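Local coordinates for CCHC-type domain-containing protein (Trypanosoma brucei brucei, PDB 7C43) that probably acts as a 3'-5' RNA exonuclease of the RNase D type, binding manganese and mononucleotides in its nuclease domain and zinc in its CCHC knuckles, at residues A[10-15]-A[192-197]; A[37-42]-A[97-102]. All coordinates share one frame; numbering follows the deposited sequence.

Interaction 1: A[10-15]-A[192-197]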
loop_
_atom_site.group_PDB
_atom_site.type_symbol
_atom_site.label_atom_id
_atom_site.label_comp_id
_atom_site.label_asym_id
_atom_site.label_seq_id
_atom_site.Cartn_x
_atom_site.Cartn_y
_atom_site.Cartn_z
HETATM N N MSE A 10 -9.501 10.312 11.005
HETATM C CA MSE A 10 -9.627 9.646 12.317
HETATM C C MSE A 10 -8.798 8.377 12.500
HETATM O O MSE A 10 -8.383 8.030 13.626
HETATM C CB MSE A 10 -11.120 9.316 12.387
HETATM C CG MSE A 10 -11.550 8.301 13.435
HETATM SE SE MSE A 10 -13.481 8.524 13.764
HETATM C CE MSE A 10 -14.146 8.949 11.950
ATOM N N ILE A 11 -8.571 7.651 11.404
ATOM C CA ILE A 11 -7.763 6.439 11.423
ATOM C C ILE A 11 -6.362 6.749 11.908
ATOM O O ILE A 11 -5.804 5.989 12.694
ATOM C CB ILE A 11 -7.774 5.734 10.039
ATOM C CG1 ILE A 11 -9.077 4.948 9.896
ATOM C CG2 ILE A 11 -6.578 4.799 9.851
ATOM C CD1 ILE A 11 -9.495 4.718 8.461
ATOM N N LEU A 12 -5.815 7.876 11.474
ATOM C CA LEU A 12 -4.463 8.266 11.880
ATOM C C LEU A 12 -4.253 8.489 13.384
ATOM O O LEU A 12 -3.120 8.487 13.841
ATOM C CB LEU A 12 -4.032 9.520 11.136
ATOM C CG LEU A 12 -3.809 9.353 9.641
ATOM C CD1 LEU A 12 -3.937 10.714 8.993
ATOM C CD2 LEU A 12 -2.458 8.727 9.322
ATOM N N LYS A 13 -5.334 8.703 14.130
ATOM C CA LYS A 13 -5.289 8.896 15.582
ATOM C C LYS A 13 -5.623 7.639 16.375
ATOM O O LYS A 13 -5.664 7.708 17.598
ATOM C CB LYS A 13 -6.272 10.007 15.996
ATOM C CG LYS A 13 -6.126 11.322 15.235
ATOM C CD LYS A 13 -4.731 11.901 15.374
ATOM C CE LYS A 13 -4.633 13.263 14.705
ATOM N NZ LYS A 13 -3.252 13.516 14.192
ATOM N N TYR A 14 -5.900 6.508 15.708
ATOM C CA TYR A 14 -6.058 5.221 16.421
ATOM C C TYR A 14 -4.801 4.909 17.235
ATOM O O TYR A 14 -3.684 4.895 16.682
ATOM C CB TYR A 14 -6.277 4.049 15.471
ATOM C CG TYR A 14 -7.594 3.978 14.725
ATOM C CD1 TYR A 14 -8.590 4.956 14.853
ATOM C CD2 TYR A 14 -7.821 2.933 13.828
ATOM C CE1 TYR A 14 -9.784 4.861 14.132
ATOM C CE2 TYR A 14 -9.002 2.836 13.107
ATOM C CZ TYR A 14 -9.978 3.800 13.269
ATOM O OH TYR A 14 -11.132 3.712 12.551
ATOM N N PRO A 15 -4.977 4.664 18.544
ATOM C CA PRO A 15 -3.848 4.302 19.375
ATOM C C PRO A 15 -3.501 2.827 19.165
ATOM O O PRO A 15 -4.294 2.079 18.585
ATOM C CB PRO A 15 -4.382 4.542 20.797
ATOM C CG PRO A 15 -5.830 4.226 20.697
ATOM C CD PRO A 15 -6.246 4.576 19.292
ATOM N N VAL A 192 0.130 0.429 9.083
ATOM C CA VAL A 192 -1.249 -0.097 8.980
ATOM C C VAL A 192 -2.328 0.972 9.011
ATOM O O VAL A 192 -3.337 0.839 8.341
ATOM C CB VAL A 192 -1.598 -1.241 9.978
ATOM C CG1 VAL A 192 -0.748 -2.460 9.654
ATOM C CG2 VAL A 192 -1.441 -0.838 11.452
ATOM N N ARG A 193 -2.119 2.031 9.774
ATOM C CA ARG A 193 -3.051 3.165 9.741
ATOM C C ARG A 193 -3.047 3.788 8.343
ATOM O O ARG A 193 -4.101 4.087 7.802
ATOM C CB ARG A 193 -2.675 4.261 10.749
ATOM C CG ARG A 193 -2.579 3.854 12.222
ATOM C CD ARG A 193 -2.218 5.100 13.026
ATOM N NE ARG A 193 -2.048 4.908 14.470
ATOM C CZ ARG A 193 -0.905 5.063 15.132
ATOM N NH1 ARG A 193 0.210 5.391 14.497
ATOM N NH2 ARG A 193 -0.873 4.868 16.452
ATOM N N HIS A 194 -1.855 4.017 7.793
ATOM C CA HIS A 194 -1.749 4.533 6.438
ATOM C C HIS A 194 -2.411 3.591 5.428
ATOM O O HIS A 194 -3.157 4.030 4.567
ATOM C CB HIS A 194 -0.291 4.833 6.070
ATOM C CG HIS A 194 0.311 5.944 6.874
ATOM N ND1 HIS A 194 1.491 5.806 7.573
ATOM C CD2 HIS A 194 -0.118 7.207 7.111
ATOM C CE1 HIS A 194 1.773 6.943 8.188
ATOM N NE2 HIS A 194 0.810 7.807 7.925
ATOM N N ILE A 195 -2.194 2.294 5.583
ATOM C CA ILE A 195 -2.820 1.299 4.694
ATOM C C ILE A 195 -4.330 1.369 4.773
ATOM O O ILE A 195 -4.980 1.386 3.741
ATOM C CB ILE A 195 -2.329 -0.130 5.009
ATOM C CG1 ILE A 195 -0.885 -0.285 4.559
ATOM C CG2 ILE A 195 -3.193 -1.194 4.336
ATOM C CD1 ILE A 195 -0.136 -1.401 5.269
ATOM N N LEU A 196 -4.902 1.383 5.974
ATOM C CA LEU A 196 -6.383 1.391 6.094
ATOM C C LEU A 196 -6.969 2.722 5.658
ATOM O O LEU A 196 -8.029 2.765 5.033
ATOM C CB LEU A 196 -6.844 1.100 7.507
ATOM C CG LEU A 196 -8.341 0.904 7.707
ATOM C CD1 LEU A 196 -8.846 -0.395 7.100
ATOM C CD2 LEU A 196 -8.635 0.939 9.199
ATOM N N LEU A 197 -6.293 3.809 6.005
ATOM C CA LEU A 197 -6.648 5.109 5.445
ATOM C C LEU A 197 -6.697 5.030 3.913
ATOM O O LEU A 197 -7.720 5.331 3.300
ATOM C CB LEU A 197 -5.664 6.197 5.882
ATOM C CG LEU A 197 -5.895 7.557 5.201
ATOM C CD1 LEU A 197 -7.340 8.019 5.389
ATOM C CD2 LEU A 197 -4.902 8.593 5.709
#

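Interaction 2: A[37-42]-A[97-102]. With MN (manganese (II) ion), chain E; MN (manganese (II) ion), chain D; AMP (adenosine monophosphate), chain F.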
loop_
_atom_site.group_PDB
_atom_site.type_symbol
_atom_site.label_atom_id
_atom_site.label_comp_id
_atom_site.label_asym_id
_atom_site.label_seq_id
_atom_site.Cartn_x
_atom_site.Cartn_y
_atom_site.Cartn_z
ATOM N N SER A 37 -12.457 -5.502 6.525
ATOM C CA SER A 37 -11.106 -5.276 6.000
ATOM C C SER A 37 -10.124 -5.144 7.157
ATOM O O SER A 37 -10.447 -4.547 8.184
ATOM C CB SER A 37 -11.049 -4.022 5.134
ATOM O OG SER A 37 -12.061 -4.054 4.147
ATOM N N ILE A 38 -8.939 -5.724 6.994
ATOM C CA ILE A 38 -7.913 -5.683 8.006
ATOM C C ILE A 38 -6.635 -5.285 7.308
ATOM O O ILE A 38 -6.170 -5.994 6.425
ATOM C CB ILE A 38 -7.716 -7.045 8.677
ATOM C CG1 ILE A 38 -9.037 -7.538 9.305
ATOM C CG2 ILE A 38 -6.595 -6.953 9.727
ATOM C CD1 ILE A 38 -8.974 -8.920 9.935
ATOM N N ALA A 39 -6.052 -4.158 7.706
ATOM C CA ALA A 39 -4.733 -3.795 7.202
ATOM C C ALA A 39 -3.675 -4.529 8.016
ATOM O O ALA A 39 -3.697 -4.478 9.245
ATOM C CB ALA A 39 -4.525 -2.298 7.265
ATOM N N LEU A 40 -2.755 -5.199 7.314
ATOM C CA LEU A 40 -1.664 -5.950 7.923
ATOM C C LEU A 40 -0.293 -5.437 7.542
ATOM O O LEU A 40 -0.115 -4.807 6.510
ATOM C CB LEU A 40 -1.739 -7.411 7.543
ATOM C CG LEU A 40 -2.998 -8.115 8.028
ATOM C CD1 LEU A 40 -3.054 -9.502 7.400
ATOM C CD2 LEU A 40 -3.035 -8.183 9.549
ATOM N N ASP A 41 0.666 -5.709 8.412
ATOM C CA ASP A 41 2.045 -5.450 8.133
ATOM C C ASP A 41 2.872 -6.336 9.040
ATOM O O ASP A 41 2.349 -6.838 10.026
ATOM C CB ASP A 41 2.360 -3.977 8.391
ATOM C CG ASP A 41 3.682 -3.536 7.775
ATOM O OD1 ASP A 41 4.154 -4.178 6.813
ATOM O OD2 ASP A 41 4.221 -2.525 8.250
ATOM N N ILE A 42 4.159 -6.508 8.693
ATOM C CA ILE A 42 5.144 -7.234 9.516
ATOM C C ILE A 42 6.372 -6.382 9.828
ATOM O O ILE A 42 6.906 -5.752 8.942
ATOM C CB ILE A 42 5.591 -8.512 8.781
ATOM C CG1 ILE A 42 4.373 -9.412 8.524
ATOM C CG2 ILE A 42 6.671 -9.233 9.561
ATOM C CD1 ILE A 42 4.690 -10.734 7.831
ATOM N N ARG A 97 -11.193 -8.986 3.890
ATOM C CA ARG A 97 -10.153 -8.447 3.051
ATOM C C ARG A 97 -8.883 -8.142 3.876
ATOM O O ARG A 97 -8.956 -7.463 4.880
ATOM C CB ARG A 97 -10.649 -7.211 2.328
ATOM C CG ARG A 97 -9.626 -6.736 1.310
ATOM C CD ARG A 97 -10.003 -5.439 0.639
ATOM N NE ARG A 97 -10.918 -5.696 -0.472
ATOM C CZ ARG A 97 -12.226 -5.451 -0.484
ATOM N NH1 ARG A 97 -12.846 -4.919 0.572
ATOM N NH2 ARG A 97 -12.914 -5.748 -1.574
ATOM N N LYS A 98 -7.736 -8.672 3.462
ATOM C CA LYS A 98 -6.462 -8.339 4.090
ATOM C C LYS A 98 -5.811 -7.275 3.235
ATOM O O LYS A 98 -5.582 -7.524 2.065
ATOM C CB LYS A 98 -5.526 -9.552 4.174
ATOM C CG LYS A 98 -6.190 -10.848 4.606
ATOM C CD LYS A 98 -7.012 -10.689 5.868
ATOM C CE LYS A 98 -7.679 -11.997 6.248
ATOM N NZ LYS A 98 -8.393 -12.740 5.174
ATOM N N LEU A 99 -5.515 -6.115 3.803
ATOM C CA LEU A 99 -4.911 -5.040 3.036
ATOM C C LEU A 99 -3.434 -4.979 3.318
ATOM O O LEU A 99 -3.037 -4.902 4.467
ATOM C CB LEU A 99 -5.555 -3.704 3.392
ATOM C CG LEU A 99 -7.072 -3.607 3.222
ATOM C CD1 LEU A 99 -7.647 -2.529 4.132
ATOM C CD2 LEU A 99 -7.442 -3.346 1.771
ATOM N N PHE A 100 -2.629 -4.983 2.262
ATOM C CA PHE A 100 -1.178 -4.832 2.369
ATOM C C PHE A 100 -0.685 -3.673 1.528
ATOM O O PHE A 100 -1.309 -3.309 0.529
ATOM C CB PHE A 100 -0.457 -6.099 1.854
ATOM C CG PHE A 100 -0.550 -7.276 2.776
ATOM C CD1 PHE A 100 -1.623 -8.132 2.709
ATOM C CD2 PHE A 100 0.443 -7.544 3.705
ATOM C CE1 PHE A 100 -1.722 -9.227 3.558
ATOM C CE2 PHE A 100 0.343 -8.639 4.566
ATOM C CZ PHE A 100 -0.744 -9.475 4.485
ATOM N N PHE A 101 0.480 -3.143 1.894
ATOM C CA PHE A 101 1.274 -2.310 0.973
ATOM C C PHE A 101 2.612 -2.992 0.603
ATOM O O PHE A 101 3.568 -2.989 1.376
ATOM C CB PHE A 101 1.492 -0.916 1.561
ATOM C CG PHE A 101 1.958 0.099 0.553
ATOM C CD1 PHE A 101 3.323 0.303 0.320
ATOM C CD2 PHE A 101 1.035 0.872 -0.158
ATOM C CE1 PHE A 101 3.757 1.260 -0.606
ATOM C CE2 PHE A 101 1.471 1.823 -1.087
ATOM C CZ PHE A 101 2.831 2.012 -1.321
ATOM N N ASP A 102 2.674 -3.516 -0.613
ATOM C CA ASP A 102 3.726 -4.453 -1.076
ATOM C C ASP A 102 3.709 -5.708 -0.241
ATOM O O ASP A 102 4.388 -5.777 0.768
ATOM C CB ASP A 102 5.137 -3.849 -1.077
ATOM C CG ASP A 102 6.149 -4.753 -1.762
ATOM O OD1 ASP A 102 5.797 -5.853 -2.217
ATOM O OD2 ASP A 102 7.322 -4.359 -1.869
HETATM MN MN MN E . 5.695 -3.646 5.424
HETATM MN MN MN D . 6.238 -1.408 8.627
HETATM P P AMP F . 8.087 -2.044 6.159
HETATM O O1P AMP F . 6.822 -2.516 6.795
HETATM O O2P AMP F . 8.174 -0.598 6.509
HETATM O O3P AMP F . 8.076 -2.445 4.729
HETATM O "O5'" AMP F . 9.296 -2.823 6.869
HETATM C "C5'" AMP F . 9.336 -4.269 6.888
HETATM C "C4'" AMP F . 10.628 -4.854 7.437
HETATM O "O4'" AMP F . 11.682 -4.786 6.437
HETATM C "C3'" AMP F . 11.253 -4.254 8.693
HETATM O "O3'" AMP F . 10.657 -4.703 9.902
HETATM C "C2'" AMP F . 12.691 -4.739 8.568
HETATM O "O2'" AMP F . 12.945 -6.093 8.900
HETATM C "C1'" AMP F . 12.928 -4.553 7.071
HETATM N N9 AMP F . 13.345 -3.191 6.755
HETATM C C8 AMP F . 12.540 -2.096 6.554
HETATM N N7 AMP F . 13.201 -0.992 6.309
HETATM C C5 AMP F . 14.532 -1.385 6.351
HETATM C C6 AMP F . 15.731 -0.677 6.166
HETATM N N6 AMP F . 15.783 0.626 5.890
HETATM N N1 AMP F . 16.890 -1.365 6.274
HETATM C C2 AMP F . 16.836 -2.675 6.550
HETATM N N3 AMP F . 15.769 -3.450 6.750
HETATM C C4 AMP F . 14.635 -2.735 6.632
HETATM O O HOH W 1 1.636 -4.147 4.232
HETATM O O HOH W 2 6.450 -5.518 6.193
HETATM O O HOH W 3 4.937 -4.688 3.745
#

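Interaction 1: A[10-15]-A[192-197]
NE and NH2 of R193 both donate to the carbonyl oxygen of Y14, so that one edge of the guanidinium meets a single acceptor. Each nitrogen, NE and NH2, stands 2.8 Å from Y14 O and lies in the carbonyl plane, while the oxygen sits near the guanidinium plane. One acceptor shared by two N-H groups bends both bonds: the N-H...O angle from NE is only 142°. Arginine suits the place because its chain, extended from CG to NE (chi2 -179°, chi3 -179°), carries the flat group out from the helix past the short 3-10 turn of residues 11-13, with CD 3.6 Å from L12 O on the way. The other nitrogen, NH1, forms a salt bridge with E186, two turns earlier on the same helix, which probably fixes the rotation of the group.

Beside this polar grip lies branched aliphatic packing. The beta-branch of I11 lets CG2 meet the helix backbone, 3.3 Å from R193 O, while its other arm carries CD1 to L196 CD2 at 3.9 Å, the two side chains crossing at about a right angle. L12 starts out away from the helix, yet its fork serves two partners: CD1 touches L197 CD2 at 4.0 Å, and CD2 lies 3.6 Å from CD2 of H194, a zinc-binding residue, which L12 crosses nearly at right angles.

A buried positive charge is thus met by a carboxylate of its own helix and by a loop carbonyl, so helix 182-202 holds the chain just before strand 16-19 by directional bonds as well as by apolar contact.

Interaction 2: A[37-42]-A[97-102]
L40 overlaps the ring of F100: its CB lies over one face, 4.2 Å from the ring centroid and 28° off the normal, a CH-pi contact. With CG beside the backbone N, L40 also brings CD1 to within 3.7 Å of F100 CZ. The same methyl runs alongside K98 CB, the two side chains pointing the same way, while K98 NZ is bonded to backbone carbonyls, among them that of I96. S37, A39, R97 and L99 are on the other face, where the short side chain of S37 lets L99 CD1 come to 3.8 Å from S37 CB, and helix 182-202 covers A39 and L99.

Strands 37-42 and 97-100 run parallel as neighbours in the six-stranded mixed sheet of the RNase H-like exonuclease fold. R97 O accepts from I38 N, I38 O from L99 N at 2.7 Å, and L99 O from L40 N, the last almost straight at 172°. Beyond this point the strands diverge, and a water bridges them, donating to L40 O and accepting from F101 N.

D41, which follows L40, turns its carboxylate to the active site. Its CG is anti to the backbone N (chi1 -165°), and the two oxygens split between metals: OD1 lies 2.1 Å from one manganese, and OD2 lies 2.3 Å from the other. AMP O1P bridges both ions, and D191 also binds manganese.

In the fold
Both contacts are buried, but interaction 1 lies farther out, its centre about 13 Å from the centre of the chain against about 8 Å for interaction 2; the two centres are about 12 Å apart. Helix 182-202 joins them: one side faces the 10-15 turn, while I195 packs through CG2 on A39 CB at 3.4 Å and on L99, against the sheet. Along the sequence, interaction 2 is nested within the loop that interaction 1 closes. Their chemistry follows their places. At 37-42 with 97-102, regular backbone bonds pair neighbouring inner strands and lead to the metal site; at 10-15 with 192-197, where a loop meets a helix, a side-chain charge reaches for a backbone carbonyl and aliphatic branches fill in.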